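Rhamnonate dehydratase (Gibberella zeae PH-1, PDB 3FXG) probably catalyses the magnesium-dependent dehydration of rhamnonate to a 2-keto-3-deoxy sugar acid. Local coordinates at residues Arg107-Leu112 and Gly304-Leu309; Lys310-Ala315 and Gln338-Phe343; Tyr330-Gln335 and Gln344-Asn349. All coordinates share one frame; numbering follows the deposited sequence.

Contact 1: residues Arg107-Leu112 and Gly304-Leu309; sequences RNTNLL and GLTELL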
loop_
_atom_site.group_PDB
_atom_site.type_symbol
_atom_site.label_atom_id
_atom_site.label_comp_id
_atom_site.label_asym_id
_atom_site.label_seq_id
_atom_site.Cartn_x
_atom_site.Cartn_y
_atom_site.Cartn_z
ATOM N N ARG A 107 37.740 -10.455 22.770
ATOM C CA ARG A 107 37.364 -10.857 21.419
ATOM C C ARG A 107 35.857 -11.062 21.310
ATOM O O ARG A 107 35.318 -11.185 20.204
ATOM C CB ARG A 107 38.099 -12.139 21.019
ATOM C CG ARG A 107 39.602 -11.944 20.828
ATOM C CD ARG A 107 40.307 -13.275 20.611
ATOM N NE ARG A 107 40.072 -14.182 21.730
ATOM C CZ ARG A 107 40.545 -15.423 21.804
ATOM N NH1 ARG A 107 41.286 -15.913 20.821
ATOM N NH2 ARG A 107 40.279 -16.172 22.866
ATOM N N ASN A 108 35.179 -11.091 22.456
ATOM C CA ASN A 108 33.728 -11.277 22.484
ATOM C C ASN A 108 33.018 -9.948 22.257
ATOM O O ASN A 108 32.183 -9.528 23.058
ATOM C CB ASN A 108 33.290 -11.877 23.826
ATOM C CG ASN A 108 33.732 -13.321 23.990
ATOM O OD1 ASN A 108 34.081 -13.984 23.019
ATOM N ND2 ASN A 108 33.700 -13.816 25.221
ATOM N N THR A 109 33.355 -9.288 21.154
ATOM C CA THR A 109 32.764 -7.997 20.831
ATOM C C THR A 109 31.250 -8.052 20.677
ATOM O O THR A 109 30.543 -7.161 21.155
ATOM C CB THR A 109 33.389 -7.416 19.551
ATOM O OG1 THR A 109 33.373 -8.403 18.511
ATOM C CG2 THR A 109 34.818 -7.000 19.819
ATOM N N ASN A 110 30.749 -9.092 20.017
ATOM C CA ASN A 110 29.307 -9.221 19.830
ATOM C C ASN A 110 28.569 -9.388 21.156
ATOM O O ASN A 110 27.550 -8.737 21.391
ATOM C CB ASN A 110 28.983 -10.393 18.896
ATOM C CG ASN A 110 29.259 -10.066 17.435
ATOM O OD1 ASN A 110 29.468 -8.904 17.079
ATOM N ND2 ASN A 110 29.242 -11.083 16.583
ATOM N N LEU A 111 29.079 -10.255 22.023
ATOM C CA LEU A 111 28.449 -10.475 23.322
ATOM C C LEU A 111 28.462 -9.210 24.176
ATOM O O LEU A 111 27.435 -8.799 24.723
ATOM C CB LEU A 111 29.167 -11.593 24.085
ATOM C CG LEU A 111 28.717 -11.765 25.539
ATOM C CD1 LEU A 111 27.295 -12.311 25.567
ATOM C CD2 LEU A 111 29.664 -12.705 26.274
ATOM N N LEU A 112 29.627 -8.586 24.288
ATOM C CA LEU A 112 29.749 -7.386 25.105
ATOM C C LEU A 112 28.848 -6.244 24.640
ATOM O O LEU A 112 28.286 -5.523 25.465
ATOM C CB LEU A 112 31.210 -6.939 25.163
ATOM C CG LEU A 112 32.141 -7.964 25.823
ATOM C CD1 LEU A 112 33.575 -7.456 25.782
ATOM C CD2 LEU A 112 31.707 -8.217 27.264
ATOM N N GLY A 304 29.273 2.010 18.257
ATOM C CA GLY A 304 30.627 1.502 18.145
ATOM C C GLY A 304 30.898 0.831 16.811
ATOM O O GLY A 304 30.014 0.744 15.960
ATOM N N LEU A 305 32.121 0.347 16.632
ATOM C CA LEU A 305 32.505 -0.310 15.392
ATOM C C LEU A 305 31.739 -1.613 15.188
ATOM O O LEU A 305 31.281 -1.909 14.085
ATOM C CB LEU A 305 34.015 -0.573 15.384
ATOM C CG LEU A 305 34.581 -1.318 14.172
ATOM C CD1 LEU A 305 34.215 -0.576 12.896
ATOM C CD2 LEU A 305 36.091 -1.444 14.301
ATOM N N THR A 306 31.595 -2.391 16.254
ATOM C CA THR A 306 30.871 -3.655 16.177
ATOM C C THR A 306 29.463 -3.449 15.599
ATOM O O THR A 306 29.058 -4.148 14.672
ATOM C CB THR A 306 30.759 -4.306 17.567
ATOM O OG1 THR A 306 32.075 -4.513 18.100
ATOM C CG2 THR A 306 30.038 -5.653 17.473
ATOM N N GLU A 307 28.726 -2.484 16.138
ATOM C CA GLU A 307 27.375 -2.213 15.648
ATOM C C GLU A 307 27.423 -1.577 14.256
ATOM O O GLU A 307 26.556 -1.833 13.421
ATOM C CB GLU A 307 26.627 -1.290 16.615
ATOM C CG GLU A 307 25.162 -1.035 16.236
ATOM C CD GLU A 307 24.223 -2.173 16.625
ATOM O OE1 GLU A 307 24.560 -3.352 16.377
ATOM O OE2 GLU A 307 23.135 -1.886 17.174
ATOM N N LEU A 308 28.434 -0.743 14.012
ATOM C CA LEU A 308 28.576 -0.086 12.715
ATOM C C LEU A 308 28.768 -1.110 11.601
ATOM O O LEU A 308 28.277 -0.929 10.489
ATOM C CB LEU A 308 29.757 0.890 12.733
ATOM C CG LEU A 308 30.031 1.648 11.430
ATOM C CD1 LEU A 308 28.777 2.406 10.978
ATOM C CD2 LEU A 308 31.186 2.612 11.649
ATOM N N LEU A 309 29.494 -2.184 11.892
ATOM C CA LEU A 309 29.708 -3.230 10.899
ATOM C C LEU A 309 28.364 -3.837 10.490
ATOM O O LEU A 309 28.155 -4.178 9.328
ATOM C CB LEU A 309 30.617 -4.327 11.466
ATOM C CG LEU A 309 32.079 -3.934 11.698
ATOM C CD1 LEU A 309 32.789 -5.015 12.509
ATOM C CD2 LEU A 309 32.764 -3.725 10.357
#
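Thr306 reaches across to Thr109 and Asn110 with both branches of its short side chain. From CB the hydroxyl and the methyl part company. With chi1 at -58°, OG1 sits beside the backbone N and CG2 lies anti to it, which sends the two branches to different neighbours. OG1 comes up against the CB of Thr109, the two atoms 3.5 Å apart. That CB is the nearest atom of Thr109, whose OG1 and CG2 are both 4.1 Å from OG1 of Thr306; the two side chains cross at a slant. The hydroxyl of Thr306 is satisfied instead by Asp137 and Trp141, whose OD1 and NE1 both hydrogen-bond to OG1. The methyl CG2 of Thr306 lies against the amide oxygen OD1 of Asn110 at 3.3 Å, with the backbone O of Thr109 4.0 Å from that methyl. The oxygen OD1 has a polar partner in Lys310, whose ammonium group binds it, while ND2 of Asn110 bonds to the backbone O of Ser337 of the second subunit. A threonine suits the place of Thr306 because its hydroxyl can bond to both Asp137 and Trp141 while its methyl packs against Asn110. An asparagine suits that of Asn110 because its two ends can serve its own chain and a neighbouring one. The contact joins the first turn of helix 109-119, in the N-terminal domain, to the first turn of helix 305-316 in the barrel domain, and helix 128-148 supplies Asp137 and Trp141 alongside both.

Contact 2: residues Lys310-Ala315 and Gln338-Phe343; sequences KVAALA and QPNTPF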
loop_
_atom_site.group_PDB
_atom_site.type_symbol
_atom_site.label_atom_id
_atom_site.label_comp_id
_atom_site.label_asym_id
_atom_site.label_seq_id
_atom_site.Cartn_x
_atom_site.Cartn_y
_atom_site.Cartn_z
ATOM N N LYS A 310 27.455 -3.968 11.451
ATOM C CA LYS A 310 26.136 -4.535 11.175
ATOM C C LYS A 310 25.255 -3.544 10.414
ATOM O O LYS A 310 24.457 -3.934 9.566
ATOM C CB LYS A 310 25.451 -4.954 12.477
ATOM C CG LYS A 310 26.167 -6.101 13.192
ATOM C CD LYS A 310 25.376 -6.606 14.383
ATOM C CE LYS A 310 26.075 -7.797 15.038
ATOM N NZ LYS A 310 27.405 -7.418 15.583
ATOM N N VAL A 311 25.400 -2.264 10.729
ATOM C CA VAL A 311 24.633 -1.235 10.046
ATOM C C VAL A 311 25.062 -1.185 8.579
ATOM O O VAL A 311 24.226 -1.103 7.680
ATOM C CB VAL A 311 24.862 0.147 10.703
ATOM C CG1 VAL A 311 24.378 1.265 9.781
ATOM C CG2 VAL A 311 24.121 0.205 12.037
ATOM N N ALA A 312 26.370 -1.252 8.339
ATOM C CA ALA A 312 26.890 -1.202 6.978
ATOM C C ALA A 312 26.458 -2.413 6.162
ATOM O O ALA A 312 26.173 -2.293 4.972
ATOM C CB ALA A 312 28.420 -1.099 6.994
ATOM N N ALA A 313 26.404 -3.577 6.803
ATOM C CA ALA A 313 26.006 -4.802 6.116
ATOM C C ALA A 313 24.557 -4.723 5.631
ATOM O O ALA A 313 24.241 -5.186 4.536
ATOM C CB ALA A 313 26.187 -5.998 7.038
ATOM N N LEU A 314 23.680 -4.150 6.451
ATOM C CA LEU A 314 22.280 -4.007 6.071
ATOM C C LEU A 314 22.191 -3.052 4.882
ATOM O O LEU A 314 21.505 -3.329 3.901
ATOM C CB LEU A 314 21.460 -3.461 7.245
ATOM C CG LEU A 314 19.960 -3.248 7.000
ATOM C CD1 LEU A 314 19.223 -3.254 8.330
ATOM C CD2 LEU A 314 19.724 -1.947 6.257
ATOM N N ALA A 315 22.893 -1.928 4.974
ATOM C CA ALA A 315 22.895 -0.948 3.892
ATOM C C ALA A 315 23.456 -1.576 2.614
ATOM O O ALA A 315 22.988 -1.286 1.511
ATOM C CB ALA A 315 23.732 0.269 4.291
ATOM N N GLN A 338 35.103 -1.807 3.907
ATOM C CA GLN A 338 33.809 -2.318 3.474
ATOM C C GLN A 338 33.526 -2.165 1.982
ATOM O O GLN A 338 34.181 -1.388 1.283
ATOM C CB GLN A 338 32.698 -1.645 4.287
ATOM C CG GLN A 338 32.900 -1.734 5.796
ATOM C CD GLN A 338 32.889 -3.164 6.313
ATOM O OE1 GLN A 338 33.886 -3.655 6.843
ATOM N NE2 GLN A 338 31.757 -3.837 6.161
ATOM N N PRO A 339 32.546 -2.924 1.469
ATOM C CA PRO A 339 32.216 -2.830 0.048
ATOM C C PRO A 339 31.392 -1.596 -0.310
ATOM O O PRO A 339 31.416 -1.148 -1.457
ATOM C CB PRO A 339 31.454 -4.129 -0.212
ATOM C CG PRO A 339 30.765 -4.373 1.100
ATOM C CD PRO A 339 31.860 -4.071 2.094
ATOM N N ASN A 340 30.679 -1.044 0.669
ATOM C CA ASN A 340 29.818 0.116 0.431
ATOM C C ASN A 340 30.184 1.374 1.227
ATOM O O ASN A 340 29.307 2.067 1.743
ATOM C CB ASN A 340 28.363 -0.267 0.722
ATOM C CG ASN A 340 28.145 -0.673 2.168
ATOM O OD1 ASN A 340 29.006 -1.305 2.785
ATOM N ND2 ASN A 340 26.980 -0.329 2.713
ATOM N N THR A 341 31.477 1.667 1.313
ATOM C CA THR A 341 31.969 2.844 2.034
ATOM C C THR A 341 32.943 3.536 1.081
ATOM O O THR A 341 34.158 3.438 1.238
ATOM C CB THR A 341 32.679 2.412 3.334
ATOM O OG1 THR A 341 33.604 1.353 3.049
ATOM C CG2 THR A 341 31.658 1.912 4.349
ATOM N N PRO A 342 32.402 4.258 0.082
ATOM C CA PRO A 342 33.091 4.999 -0.983
ATOM C C PRO A 342 34.091 6.103 -0.657
ATOM O O PRO A 342 35.083 6.268 -1.367
ATOM C CB PRO A 342 31.935 5.514 -1.835
ATOM C CG PRO A 342 30.898 5.807 -0.816
ATOM C CD PRO A 342 30.959 4.572 0.068
ATOM N N PHE A 343 33.830 6.875 0.386
ATOM C CA PHE A 343 34.740 7.952 0.733
ATOM C C PHE A 343 34.578 8.375 2.174
ATOM O O PHE A 343 33.794 7.791 2.921
ATOM C CB PHE A 343 34.540 9.138 -0.213
ATOM C CG PHE A 343 33.099 9.475 -0.470
ATOM C CD1 PHE A 343 32.360 10.192 0.464
ATOM C CD2 PHE A 343 32.477 9.060 -1.641
ATOM C CE1 PHE A 343 31.015 10.490 0.233
ATOM C CE2 PHE A 343 31.132 9.352 -1.882
ATOM C CZ PHE A 343 30.403 10.070 -0.937
#
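Asn340 lays its amide against the helix at Ala312 and Ala315, overlapping the carbonyl of one and the methyl of the other. Its ND2 donates to the backbone O of Ala312 over 3.1 Å, a moderately bent bond with an N-H...O angle of 143°. The donor stands 18° from the plane of that carbonyl, and the oxygen in turn is tilted out of the amide plane of Asn340. CG of Asn340 is tucked between its own backbone N and carbonyl carbon (chi1 62°), and this folded torsion turns the amide from the loop onto the helix. The same ND2 also bonds to the backbone O of Val320, so the amide nitrogen bridges the helix and the segment that follows it. A short side chain with an N-H donor is what the site calls for.

The small methyls of Ala312 and Ala315 are consistent with so close an approach. The CB of Ala315 is 3.7 Å from ND2 of Asn340, and the CB of Ala312 faces the same loop at 4.3 Å from OD1 of Asn340. Neither methyl obstructs the path to the Ala312 carbonyl. The side chain of Gln338 also leans toward the Ala312 methyl, a methyl that also packs on the ring of Phe334. Thr341 adds a bond from OG1 to the backbone O of Gln335, tying the loop to the end of helix 329-335, and Ala313 packs against Ala313 of the second subunit. A helix on the outside of the barrel, pinned by the loop that leads into strand 344-347, fits the (beta/alpha)7-beta barrel of the enolase superfamily.

Contact 3: residues Tyr330-Gln335 and Gln344-Asn349; sequences YSYHFQ and QEYLAN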
loop_
_atom_site.group_PDB
_atom_site.type_symbol
_atom_site.label_atom_id
_atom_site.label_comp_id
_atom_site.label_asym_id
_atom_site.label_seq_id
_atom_site.Cartn_x
_atom_site.Cartn_y
_atom_site.Cartn_z
ATOM N N TYR A 330 38.882 6.135 13.695
ATOM C CA TYR A 330 37.813 5.188 13.993
ATOM C C TYR A 330 36.955 4.988 12.749
ATOM O O TYR A 330 36.373 3.921 12.546
ATOM C CB TYR A 330 36.960 5.696 15.155
ATOM C CG TYR A 330 37.779 6.008 16.383
ATOM C CD1 TYR A 330 38.729 5.101 16.854
ATOM C CD2 TYR A 330 37.630 7.219 17.058
ATOM C CE1 TYR A 330 39.516 5.394 17.963
ATOM C CE2 TYR A 330 38.412 7.520 18.170
ATOM C CZ TYR A 330 39.352 6.604 18.615
ATOM O OH TYR A 330 40.145 6.901 19.697
ATOM N N SER A 331 36.879 6.020 11.915
ATOM C CA SER A 331 36.111 5.929 10.685
ATOM C C SER A 331 37.006 5.516 9.517
ATOM O O SER A 331 36.561 4.809 8.615
ATOM C CB SER A 331 35.420 7.261 10.382
ATOM O OG SER A 331 36.334 8.341 10.455
ATOM N N TYR A 332 38.270 5.932 9.536
ATOM C CA TYR A 332 39.178 5.573 8.448
ATOM C C TYR A 332 39.316 4.060 8.316
ATOM O O TYR A 332 39.223 3.516 7.217
ATOM C CB TYR A 332 40.572 6.185 8.659
ATOM C CG TYR A 332 40.566 7.678 8.900
ATOM C CD1 TYR A 332 39.494 8.468 8.485
ATOM C CD2 TYR A 332 41.632 8.304 9.551
ATOM C CE1 TYR A 332 39.478 9.836 8.712
ATOM C CE2 TYR A 332 41.626 9.678 9.782
ATOM C CZ TYR A 332 40.544 10.434 9.360
ATOM O OH TYR A 332 40.513 11.787 9.595
ATOM N N HIS A 333 39.531 3.381 9.437
ATOM C CA HIS A 333 39.693 1.934 9.408
ATOM C C HIS A 333 38.436 1.237 8.909
ATOM O O HIS A 333 38.506 0.177 8.291
ATOM C CB HIS A 333 40.070 1.408 10.795
ATOM C CG HIS A 333 41.521 1.580 11.132
ATOM N ND1 HIS A 333 42.083 2.807 11.415
ATOM C CD2 HIS A 333 42.522 0.674 11.244
ATOM C CE1 HIS A 333 43.366 2.649 11.691
ATOM N NE2 HIS A 333 43.657 1.364 11.594
ATOM N N PHE A 334 37.287 1.843 9.177
ATOM C CA PHE A 334 36.024 1.275 8.739
ATOM C C PHE A 334 35.816 1.508 7.243
ATOM O O PHE A 334 35.548 0.569 6.494
ATOM C CB PHE A 334 34.868 1.897 9.524
ATOM C CG PHE A 334 33.517 1.447 9.060
ATOM C CD1 PHE A 334 33.071 0.159 9.322
ATOM C CD2 PHE A 334 32.702 2.307 8.331
ATOM C CE1 PHE A 334 31.829 -0.270 8.861
ATOM C CE2 PHE A 334 31.460 1.885 7.865
ATOM C CZ PHE A 334 31.026 0.595 8.131
ATOM N N GLN A 335 35.942 2.760 6.812
ATOM C CA GLN A 335 35.748 3.115 5.407
ATOM C C GLN A 335 36.636 2.372 4.423
ATOM O O GLN A 335 36.221 2.068 3.306
ATOM C CB GLN A 335 35.961 4.619 5.191
ATOM C CG GLN A 335 34.847 5.504 5.709
ATOM C CD GLN A 335 33.472 4.974 5.352
ATOM O OE1 GLN A 335 33.001 4.009 5.951
ATOM N NE2 GLN A 335 32.826 5.595 4.368
ATOM N N GLN A 344 35.317 9.406 2.556
ATOM C CA GLN A 344 35.308 9.872 3.928
ATOM C C GLN A 344 35.169 11.377 4.082
ATOM O O GLN A 344 35.565 12.149 3.212
ATOM C CB GLN A 344 36.606 9.416 4.602
ATOM C CG GLN A 344 36.838 10.019 5.961
ATOM C CD GLN A 344 36.324 9.151 7.075
ATOM O OE1 GLN A 344 36.004 9.641 8.154
ATOM N NE2 GLN A 344 36.263 7.850 6.832
ATOM N N GLU A 345 34.608 11.784 5.213
ATOM C CA GLU A 345 34.448 13.194 5.511
ATOM C C GLU A 345 35.558 13.651 6.446
ATOM O O GLU A 345 36.018 12.896 7.303
ATOM C CB GLU A 345 33.110 13.461 6.202
ATOM C CG GLU A 345 33.061 14.826 6.888
ATOM C CD GLU A 345 31.777 15.077 7.658
ATOM O OE1 GLU A 345 31.310 14.154 8.357
ATOM O OE2 GLU A 345 31.244 16.207 7.578
ATOM N N TYR A 346 36.003 14.885 6.259
ATOM C CA TYR A 346 36.989 15.463 7.152
ATOM C C TYR A 346 36.427 16.818 7.527
ATOM O O TYR A 346 36.213 17.672 6.665
ATOM C CB TYR A 346 38.355 15.650 6.503
ATOM C CG TYR A 346 39.415 15.813 7.566
ATOM C CD1 TYR A 346 39.909 14.700 8.248
ATOM C CD2 TYR A 346 39.862 17.076 7.954
ATOM C CE1 TYR A 346 40.818 14.833 9.290
ATOM C CE2 TYR A 346 40.773 17.226 9.005
ATOM C CZ TYR A 346 41.246 16.095 9.665
ATOM O OH TYR A 346 42.145 16.205 10.700
ATOM N N LEU A 347 36.158 16.995 8.814
ATOM C CA LEU A 347 35.606 18.241 9.317
ATOM C C LEU A 347 36.753 19.212 9.551
ATOM O O LEU A 347 37.539 19.031 10.479
ATOM C CB LEU A 347 34.846 17.971 10.621
ATOM C CG LEU A 347 33.979 19.070 11.242
ATOM C CD1 LEU A 347 33.181 18.484 12.402
ATOM C CD2 LEU A 347 34.850 20.221 11.718
ATOM N N ALA A 348 36.855 20.230 8.700
ATOM C CA ALA A 348 37.915 21.228 8.825
ATOM C C ALA A 348 37.928 21.760 10.252
ATOM O O ALA A 348 37.012 22.462 10.674
ATOM C CB ALA A 348 37.687 22.369 7.843
ATOM N N ASN A 349 38.973 21.421 10.994
ATOM C CA ASN A 349 39.070 21.848 12.379
ATOM C C ASN A 349 39.897 23.115 12.582
ATOM O O ASN A 349 40.178 23.504 13.714
ATOM C CB ASN A 349 39.620 20.704 13.223
ATOM C CG ASN A 349 40.970 20.245 12.756
ATOM O OD1 ASN A 349 41.181 20.007 11.564
ATOM N ND2 ASN A 349 41.899 20.109 13.692
HETATM O O HOH W 1 37.822 12.730 10.129
#
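Helix 330-335 and strand 344-347 run nearly antiparallel, their N-to-C directions 164° apart and their axes 9.4 Å apart at closest approach. Gln344 carries most of the contact from the strand. Its CG lies anti to the backbone N (chi1 170°), pointing the chain at the helix, and a bend at the next torsion brings the amide in among Ser331, Tyr332 and Gln335. The amide stands at the rim of the Tyr332 ring, where CD of Gln344 lies in the ring plane 3.5 Å from CD1 of Tyr332; the two planes are 84° apart, close to perpendicular. Ser331 borders the amide on the helix side. Its hydroxyl is hydrogen-bonded to the backbone, with Gly328 O and Ala326 O as alternative acceptors for its single proton, and a side chain as small as serine fits against the glutamine amide. CG of Gln335 crosses it at a slant, 4.2 Å from CD of Gln344, while NE2 of Gln335 bonds to the backbone O of Phe343.

Strand 344-347 lies parallel to strand 163-169, pairing through Gln344 and Tyr346 with Tyr167, and so closes the barrel of this enolase-family domain; helix 330-335 packs on its outer surface. Residues alternate accordingly: Gln344 faces the helix, whereas Glu345 forms a salt bridge with Lys185. The magnesium ion, bound by Asp222, Glu248 and Glu275, lies about 12 Å from the Gln344 side chain.

Farther along, Tyr332 OH meets the edge of the Tyr346 ring, in its plane, 3.1 Å from CE1 of Tyr346. A water donates to Tyr332 OH at 2.9 Å and more weakly to the backbone O of Glu345, and Tyr346 OH bonds to the carbonyl of Leu357.

In the fold
Read from the N terminus, contact 1 comes first and closes the longest loop, 191 residues between segments 107-112 and 304-309, from the N-terminal domain to the start of helix 305-316. That helix then carries on into contact 2, whose loop spans 22 residues, while contact 3 encloses just eight. Contact 1 closes before the other two open, but contacts 2 and 3 cross: helix 330-335 lies between the segments of contact 2, and residues 338-343 lie between those of contact 3. Phe334 connects them, packing on Leu305, Leu308 and Leu309 of contact 1 and on Ala312 and Thr341 of contact 2. Together they tie the N-terminal domain to helix 305-316, and that helix to the loop and strand that close the barrel.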